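Local atomic coordinates of twin-arginine translocation pathway signal (Rhodoferax ferrireducens, PDB entry 5IM2), a protein that probably serves as the extracytoplasmic solute-binding component of a TRAP transporter, and holds a copurified benzoate in its ligand pocket. Residues K74-I83 against D278-N286; T48-P59 against R82-L93. All blocks are in the same frame, centred on the assembly; numbering follows the deposited sequence.

Interaction 1 of 2, residues K74-I83 against D278-N286; sequences KVSKESGGRI and DLRKIIDNN
Ser79 and Ile282 mark the closest backbone approach, with Ser79 CA 6.6 Å from Ile282 CA. Helix 74-78 and helix 278-285 run roughly antiparallel, their N-to-C directions 141° apart and their axes 9.9 Å apart at closest. Ile282 packs between the helices, against Val75 and Glu78, while Leu279 lies past the helix end, against Ser79, Arg82 and Ile83. Ile282 CD1 lies alongside the Glu78 chain, 3.7 Å from Glu78 CG. That chain is extended, with CG anti to the backbone N (chi1 -169°), which brings its carboxylate to the amides of Asn285 and Asn286. Asn285 ND2 bonds Glu78 OE2 almost in line with the C-O bond, amide and carboxylate almost coplanar. Asn286 ND2 reaches Glu78 OE1 from above the carboxylate plane at 2.9 Å and also bonds Ile282 O. With an alanine here, Glu78 OE1 and Ile282 O would probably lose this shared donor, and Val75 CG2 part of its packing. Helix 74-78 ends in a Schellman motif with Gly80 at C-prime, and a type I' turn from Ser79 to Arg82 leads into Ile83. Ile83 CG1 packs on Leu279 CD2 at 3.8 Å. The same methyl lies over one face of the Arg82 guanidinium, whose NH2 forms a salt bridge to Asp278 OD2.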
# COMPACT_ATOMS: atom_id res chain seq x y z
N LYS A 74 1.97 16.90 13.48
CA LYS A 74 3.00 16.56 14.46
C LYS A 74 4.32 17.24 14.10
O LYS A 74 4.99 17.82 14.96
CB LYS A 74 3.13 15.03 14.53
CG LYS A 74 4.31 14.46 15.31
CD LYS A 74 3.89 13.37 16.31
CE LYS A 74 4.25 11.95 15.85
NZ LYS A 74 4.73 11.10 16.99
N VAL A 75 4.69 17.21 12.82
CA VAL A 75 5.90 17.91 12.37
C VAL A 75 5.77 19.41 12.59
O VAL A 75 6.71 20.07 13.05
CB VAL A 75 6.18 17.57 10.90
CG1 VAL A 75 7.30 18.48 10.34
CG2 VAL A 75 6.50 16.08 10.77
N SER A 76 4.62 20.00 12.24
CA SER A 76 4.47 21.43 12.46
C SER A 76 4.55 21.76 13.94
O SER A 76 5.27 22.69 14.35
CB SER A 76 3.15 21.90 11.87
OG SER A 76 3.29 21.99 10.47
N LYS A 77 3.82 21.03 14.78
CA LYS A 77 3.79 21.33 16.21
C LYS A 77 5.17 21.17 16.84
O LYS A 77 5.61 22.02 17.62
CB LYS A 77 2.77 20.42 16.90
CG LYS A 77 2.99 20.23 18.40
CD LYS A 77 2.01 19.22 18.98
CE LYS A 77 0.97 19.89 19.86
NZ LYS A 77 1.57 20.47 21.09
N GLU A 78 5.87 20.08 16.50
CA GLU A 78 7.19 19.84 17.06
C GLU A 78 8.20 20.89 16.62
O GLU A 78 9.19 21.13 17.33
CB GLU A 78 7.64 18.42 16.67
CG GLU A 78 8.87 17.92 17.41
CD GLU A 78 9.36 16.55 16.90
OE1 GLU A 78 8.52 15.75 16.41
OE2 GLU A 78 10.59 16.28 17.01
N SER A 79 7.96 21.55 15.49
CA SER A 79 8.83 22.62 15.01
C SER A 79 8.39 23.99 15.52
O SER A 79 8.95 25.00 15.09
CB SER A 79 8.88 22.61 13.48
OG SER A 79 7.66 23.08 12.91
N GLY A 80 7.43 24.05 16.43
CA GLY A 80 6.92 25.34 16.87
C GLY A 80 6.37 26.18 15.75
O GLY A 80 6.45 27.42 15.79
N GLY A 81 5.83 25.53 14.72
CA GLY A 81 5.25 26.21 13.58
C GLY A 81 6.24 26.66 12.54
O GLY A 81 5.83 27.32 11.57
N ARG A 82 7.53 26.35 12.70
CA ARG A 82 8.49 26.81 11.71
C ARG A 82 8.40 26.02 10.42
O ARG A 82 8.80 26.53 9.37
CB ARG A 82 9.91 26.74 12.26
CG ARG A 82 10.08 27.58 13.50
CD ARG A 82 11.44 28.20 13.58
NE ARG A 82 12.54 27.25 13.54
CZ ARG A 82 12.82 26.37 14.49
NH1 ARG A 82 12.06 26.27 15.57
NH2 ARG A 82 13.86 25.56 14.36
N ILE A 83 7.89 24.80 10.48
CA ILE A 83 7.62 24.01 9.29
C ILE A 83 6.11 24.03 9.04
O ILE A 83 5.33 23.55 9.86
CB ILE A 83 8.12 22.57 9.41
CG1 ILE A 83 9.61 22.51 9.78
CG2 ILE A 83 7.86 21.83 8.08
CD1 ILE A 83 10.11 21.08 10.04
N ASP A 278 18.26 22.29 12.28
CA ASP A 278 17.32 22.04 13.37
C ASP A 278 15.99 21.51 12.84
O ASP A 278 15.37 20.62 13.45
CB ASP A 278 17.13 23.32 14.20
CG ASP A 278 16.69 24.50 13.36
OD1 ASP A 278 16.27 24.28 12.20
OD2 ASP A 278 16.76 25.65 13.85
N LEU A 279 15.53 22.02 11.69
CA LEU A 279 14.28 21.54 11.11
C LEU A 279 14.46 20.20 10.40
O LEU A 279 13.55 19.36 10.45
CB LEU A 279 13.73 22.60 10.14
CG LEU A 279 13.41 23.95 10.78
CD1 LEU A 279 12.77 24.86 9.74
CD2 LEU A 279 12.49 23.78 11.98
N ARG A 280 15.61 19.97 9.79
CA ARG A 280 15.92 18.65 9.27
C ARG A 280 15.83 17.61 10.39
O ARG A 280 15.30 16.52 10.19
CB ARG A 280 17.29 18.65 8.61
CG ARG A 280 17.71 17.28 8.02
CD ARG A 280 18.75 17.39 6.90
NE ARG A 280 19.89 18.21 7.29
CZ ARG A 280 20.14 19.44 6.85
NH1 ARG A 280 19.35 20.03 5.96
NH2 ARG A 280 21.21 20.10 7.31
N LYS A 281 16.31 17.95 11.59
CA LYS A 281 16.24 16.99 12.69
C LYS A 281 14.79 16.64 13.02
O LYS A 281 14.48 15.49 13.33
CB LYS A 281 16.95 17.54 13.92
CG LYS A 281 16.91 16.60 15.12
CD LYS A 281 17.73 17.12 16.28
CE LYS A 281 18.15 15.99 17.21
NZ LYS A 281 19.37 16.36 17.99
N ILE A 282 13.90 17.63 12.96
CA ILE A 282 12.48 17.37 13.20
C ILE A 282 11.93 16.42 12.15
O ILE A 282 11.21 15.47 12.46
CB ILE A 282 11.67 18.69 13.22
CG1 ILE A 282 12.19 19.64 14.31
CG2 ILE A 282 10.18 18.41 13.41
CD1 ILE A 282 11.96 19.15 15.69
N ILE A 283 12.26 16.68 10.88
CA ILE A 283 11.87 15.75 9.83
C ILE A 283 12.41 14.35 10.12
O ILE A 283 11.69 13.35 10.03
CB ILE A 283 12.33 16.27 8.45
CG1 ILE A 283 11.55 17.52 8.05
CG2 ILE A 283 12.15 15.23 7.36
CD1 ILE A 283 10.06 17.31 7.81
N ASP A 284 13.71 14.26 10.49
CA ASP A 284 14.32 12.95 10.77
C ASP A 284 13.63 12.24 11.94
O ASP A 284 13.44 11.02 11.91
CB ASP A 284 15.80 13.10 11.08
CG ASP A 284 16.63 13.44 9.87
OD1 ASP A 284 16.14 13.29 8.73
OD2 ASP A 284 17.80 13.83 10.08
N ASN A 285 13.25 12.99 12.97
CA ASN A 285 12.55 12.43 14.12
C ASN A 285 11.21 11.82 13.73
O ASN A 285 10.67 10.96 14.44
CB ASN A 285 12.30 13.52 15.17
CG ASN A 285 13.56 14.00 15.88
OD1 ASN A 285 14.62 13.38 15.84
ND2 ASN A 285 13.41 15.11 16.59
N ASN A 286 10.65 12.27 12.61
CA ASN A 286 9.37 11.81 12.10
C ASN A 286 9.56 11.01 10.82
O ASN A 286 8.69 10.99 9.95
CB ASN A 286 8.45 13.00 11.90
CG ASN A 286 7.99 13.56 13.22
OD1 ASN A 286 7.09 13.00 13.85
ND2 ASN A 286 8.65 14.62 13.69

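Interaction 2 of 2, residues T48-P59 against R82-L93. With BEZ (benzoic acid), chain B.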
# COMPACT_ATOMS: atom_id res chain seq x y z
N THR A 48 11.46 29.89 8.77
CA THR A 48 10.20 29.26 8.36
C THR A 48 10.30 28.64 6.96
O THR A 48 10.99 29.14 6.08
CB THR A 48 9.03 30.26 8.39
OG1 THR A 48 8.90 30.78 9.71
CG2 THR A 48 7.71 29.61 8.01
N VAL A 49 9.62 27.53 6.76
CA VAL A 49 9.67 26.85 5.48
C VAL A 49 8.29 26.25 5.23
O VAL A 49 7.66 25.70 6.14
CB VAL A 49 10.80 25.80 5.45
CG1 VAL A 49 10.56 24.68 6.47
CG2 VAL A 49 10.93 25.21 4.08
N THR A 50 7.81 26.39 4.01
CA THR A 50 6.53 25.82 3.62
C THR A 50 6.81 24.71 2.62
O THR A 50 7.40 24.95 1.56
CB THR A 50 5.62 26.90 3.04
OG1 THR A 50 5.59 28.01 3.94
CG2 THR A 50 4.20 26.39 2.84
N LEU A 51 6.38 23.50 2.96
CA LEU A 51 6.59 22.33 2.13
C LEU A 51 5.28 21.95 1.44
O LEU A 51 4.23 21.93 2.08
CB LEU A 51 7.09 21.15 2.97
CG LEU A 51 8.39 21.39 3.73
CD1 LEU A 51 8.67 20.22 4.65
CD2 LEU A 51 9.57 21.64 2.81
N LYS A 52 5.37 21.63 0.15
CA LYS A 52 4.21 21.17 -0.60
C LYS A 52 4.10 19.65 -0.51
O LYS A 52 5.05 18.93 -0.84
CB LYS A 52 4.31 21.59 -2.06
CG LYS A 52 4.29 23.08 -2.24
CD LYS A 52 4.31 23.43 -3.73
CE LYS A 52 4.57 24.90 -3.96
NZ LYS A 52 5.75 25.08 -4.85
N PHE A 53 2.93 19.18 -0.08
CA PHE A 53 2.60 17.76 0.08
C PHE A 53 1.50 17.39 -0.92
O PHE A 53 0.50 18.10 -1.02
CB PHE A 53 2.14 17.52 1.52
CG PHE A 53 1.82 16.08 1.85
CD1 PHE A 53 0.63 15.48 1.46
CD2 PHE A 53 2.68 15.35 2.66
CE1 PHE A 53 0.33 14.19 1.80
CE2 PHE A 53 2.39 14.04 3.00
CZ PHE A 53 1.20 13.46 2.55
N HIS A 54 1.70 16.32 -1.70
CA HIS A 54 0.75 15.91 -2.73
C HIS A 54 0.46 14.42 -2.64
O HIS A 54 1.40 13.62 -2.48
CB HIS A 54 1.29 16.22 -4.16
CG HIS A 54 0.26 16.30 -5.24
ND1 HIS A 54 0.60 16.16 -6.57
CD2 HIS A 54 -1.06 16.58 -5.22
CE1 HIS A 54 -0.48 16.30 -7.32
NE2 HIS A 54 -1.50 16.54 -6.53
N THR A 55 -0.80 14.03 -2.80
CA THR A 55 -1.15 12.62 -2.87
C THR A 55 -2.48 12.45 -3.59
O THR A 55 -3.12 13.42 -3.99
CB THR A 55 -1.20 12.01 -1.45
OG1 THR A 55 -1.41 10.60 -1.51
CG2 THR A 55 -2.32 12.63 -0.62
N PHE A 56 -2.89 11.19 -3.74
CA PHE A 56 -4.06 10.84 -4.54
C PHE A 56 -5.29 10.52 -3.69
O PHE A 56 -6.39 10.32 -4.24
CB PHE A 56 -3.70 9.63 -5.45
CG PHE A 56 -3.38 8.37 -4.68
CD1 PHE A 56 -4.38 7.47 -4.36
CD2 PHE A 56 -2.09 8.07 -4.29
CE1 PHE A 56 -4.10 6.33 -3.63
CE2 PHE A 56 -1.81 6.92 -3.56
CZ PHE A 56 -2.82 6.04 -3.25
N MET A 57 -5.14 10.51 -2.36
CA MET A 57 -6.24 10.20 -1.46
C MET A 57 -7.26 11.32 -1.45
O MET A 57 -6.92 12.50 -1.56
CB MET A 57 -5.72 9.98 -0.03
CG MET A 57 -4.75 8.81 0.11
SD MET A 57 -5.38 7.24 -0.52
CE MET A 57 -6.77 6.94 0.60
N ALA A 58 -8.52 10.93 -1.30
CA ALA A 58 -9.58 11.89 -1.05
C ALA A 58 -9.43 12.48 0.34
O ALA A 58 -9.01 11.79 1.27
CB ALA A 58 -10.94 11.20 -1.14
N PRO A 59 -9.79 13.75 0.53
CA PRO A 59 -9.66 14.32 1.89
C PRO A 59 -10.52 13.63 2.95
O PRO A 59 -10.13 13.61 4.12
CB PRO A 59 -10.07 15.79 1.70
CG PRO A 59 -10.84 15.83 0.45
CD PRO A 59 -10.30 14.73 -0.43
N ARG A 82 7.53 26.35 12.70
CA ARG A 82 8.49 26.81 11.71
C ARG A 82 8.40 26.02 10.42
O ARG A 82 8.80 26.53 9.37
CB ARG A 82 9.91 26.74 12.26
CG ARG A 82 10.08 27.58 13.50
CD ARG A 82 11.44 28.20 13.58
NE ARG A 82 12.54 27.25 13.54
CZ ARG A 82 12.82 26.37 14.49
NH1 ARG A 82 12.06 26.27 15.57
NH2 ARG A 82 13.86 25.56 14.36
N ILE A 83 7.89 24.80 10.48
CA ILE A 83 7.62 24.01 9.29
C ILE A 83 6.11 24.03 9.04
O ILE A 83 5.33 23.55 9.86
CB ILE A 83 8.12 22.57 9.41
CG1 ILE A 83 9.61 22.51 9.78
CG2 ILE A 83 7.86 21.83 8.08
CD1 ILE A 83 10.11 21.08 10.04
N GLN A 84 5.72 24.58 7.89
CA GLN A 84 4.32 24.65 7.50
C GLN A 84 4.15 23.88 6.19
O GLN A 84 5.10 23.72 5.42
CB GLN A 84 3.85 26.09 7.31
CG GLN A 84 3.87 26.91 8.61
CD GLN A 84 2.97 26.33 9.68
OE1 GLN A 84 1.91 25.77 9.38
NE2 GLN A 84 3.39 26.43 10.93
N PHE A 85 2.94 23.42 5.93
CA PHE A 85 2.66 22.65 4.73
C PHE A 85 1.56 23.30 3.91
O PHE A 85 0.56 23.78 4.46
CB PHE A 85 2.24 21.26 5.07
CG PHE A 85 3.32 20.46 5.74
CD1 PHE A 85 3.47 20.49 7.13
CD2 PHE A 85 4.17 19.67 4.99
CE1 PHE A 85 4.43 19.76 7.75
CE2 PHE A 85 5.17 18.93 5.61
CZ PHE A 85 5.30 18.97 6.99
N GLU A 86 1.75 23.30 2.59
CA GLU A 86 0.66 23.48 1.63
C GLU A 86 0.37 22.09 1.11
O GLU A 86 1.18 21.52 0.37
CB GLU A 86 1.02 24.44 0.50
CG GLU A 86 1.14 25.86 0.97
CD GLU A 86 1.55 26.79 -0.14
OE1 GLU A 86 2.40 26.38 -0.95
OE2 GLU A 86 1.01 27.91 -0.19
N ALA A 87 -0.74 21.52 1.56
CA ALA A 87 -1.05 20.12 1.34
C ALA A 87 -2.14 20.00 0.28
O ALA A 87 -3.12 20.74 0.30
CB ALA A 87 -1.51 19.46 2.63
N TYR A 88 -2.00 19.01 -0.59
CA TYR A 88 -2.90 18.83 -1.72
C TYR A 88 -3.34 17.38 -1.84
O TYR A 88 -2.52 16.51 -2.22
CB TYR A 88 -2.23 19.30 -2.99
CG TYR A 88 -1.88 20.76 -2.92
CD1 TYR A 88 -2.85 21.73 -3.09
CD2 TYR A 88 -0.59 21.17 -2.66
CE1 TYR A 88 -2.54 23.08 -3.03
CE2 TYR A 88 -0.27 22.52 -2.60
CZ TYR A 88 -1.26 23.47 -2.77
OH TYR A 88 -0.99 24.83 -2.71
N PRO A 89 -4.57 17.04 -1.46
CA PRO A 89 -5.09 15.69 -1.68
C PRO A 89 -5.64 15.54 -3.11
O PRO A 89 -5.64 16.48 -3.88
CB PRO A 89 -6.19 15.58 -0.65
CG PRO A 89 -6.75 17.00 -0.59
CD PRO A 89 -5.59 17.93 -0.86
N ALA A 90 -6.11 14.32 -3.42
CA ALA A 90 -6.99 14.09 -4.58
C ALA A 90 -6.35 14.56 -5.89
O ALA A 90 -7.02 15.09 -6.80
CB ALA A 90 -8.33 14.77 -4.34
N MET A 91 -5.03 14.38 -5.98
CA MET A 91 -4.22 14.83 -7.12
C MET A 91 -4.56 16.26 -7.55
O MET A 91 -4.54 16.59 -8.74
CB MET A 91 -4.39 13.88 -8.31
CG MET A 91 -3.88 12.47 -8.04
SD MET A 91 -2.16 12.37 -7.51
CE MET A 91 -1.28 13.16 -8.81
N GLN A 92 -4.80 17.16 -6.59
CA GLN A 92 -5.29 18.49 -6.94
C GLN A 92 -4.28 19.32 -7.71
O GLN A 92 -4.68 20.29 -8.36
CB GLN A 92 -5.67 19.27 -5.68
CG GLN A 92 -7.03 18.90 -5.19
CD GLN A 92 -7.28 19.41 -3.83
OE1 GLN A 92 -6.43 20.11 -3.23
NE2 GLN A 92 -8.43 19.09 -3.30
N LEU A 93 -3.00 18.99 -7.63
CA LEU A 93 -1.99 19.71 -8.38
C LEU A 93 -1.73 19.12 -9.76
O LEU A 93 -0.77 19.52 -10.42
CB LEU A 93 -0.69 19.76 -7.60
CG LEU A 93 -0.71 20.47 -6.26
CD1 LEU A 93 0.71 20.53 -5.74
CD2 LEU A 93 -1.31 21.87 -6.41
C BEZ B . -4.91 0.75 -3.55
O1 BEZ B . -5.25 -0.47 -3.57
O2 BEZ B . -4.59 1.32 -4.62
C1 BEZ B . -4.94 1.51 -2.26
C2 BEZ B . -4.55 2.84 -2.23
C3 BEZ B . -4.61 3.54 -1.02
C4 BEZ B . -5.03 2.89 0.12
C5 BEZ B . -5.39 1.56 0.10
C6 BEZ B . -5.34 0.86 -1.11
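Leu51 and Phe85 run alongside each other from neighbouring parallel strands, with Leu51 CB 3.8 Å from Phe85 CD2. Strand 49-55 and strand 83-88 pair in register, and helix 62-78 connects them as a beta-alpha-beta crossover. Backbone bonds alternate along the ladder, from Val49 N to Arg82 O as far as Thr55 N to Tyr88 O. Beyond it, Met91 N bonds Thr55 O. Val49, Leu51, Phe53, Ile83, Phe85 and Ala87 line one face of the sheet. Leu51 CD1 reaches across to Ile83 CG2 at 3.9 Å. The other face carries Thr50, Lys52, His54, Gln84, Glu86 and Tyr88. There Thr50 CG2 rests on Glu86 CG at 3.6 Å. His54 has CG anti to the backbone N (chi1 -160°), which swings the imidazole in between Met91 and Leu93 of the 89-93 loop. Leu93 CB makes a CH-pi contact over one face, 3.7 Å from the His54 ring centroid. Met91 SD lies over the opposite face, 4.6 Å from that centroid. Tyr88 O sits at the ring edge, 3.3 Å from His54 CD2, and His54 ND1 is hydrogen-bonded to Gln103 OE1. Leu93 CD2 also lies over the centre of the Tyr88 ring. Past the strand, Phe56 turns its ring edge to benzoate, with Phe56 CZ 3.8 Å from BEZ C2. Met57 SD is also 3.8 Å from BEZ C3. This end of the contact therefore offers the benzoate ring carbon and sulfur contacts, while Arg192 and Tyr118 hydrogen-bond the ligand.

Arg82 and Ile83 belong to both contacts, at the point where helix 62-78 turns into strand 83-88. Interaction 2 joins the two strands of this beta-alpha-beta unit at one edge of the five-stranded sheet. Interaction 1 sets the end of the connecting helix against helix 277-285, far along the chain. Their apolar sides meet: Val75 packs on Phe85, and Leu279 on Val49. Both contacts are partly buried: in interaction 2 Leu51 and Phe53 are buried on one sheet face, while Thr50, Lys52 and Glu86 on the other are exposed. Interaction 1 has a hydrophobic middle flanked by polar groups, most of them exposed, though Asn286 is buried. Interaction 2 depends mainly on backbone bonds, and it alone reaches the benzoate.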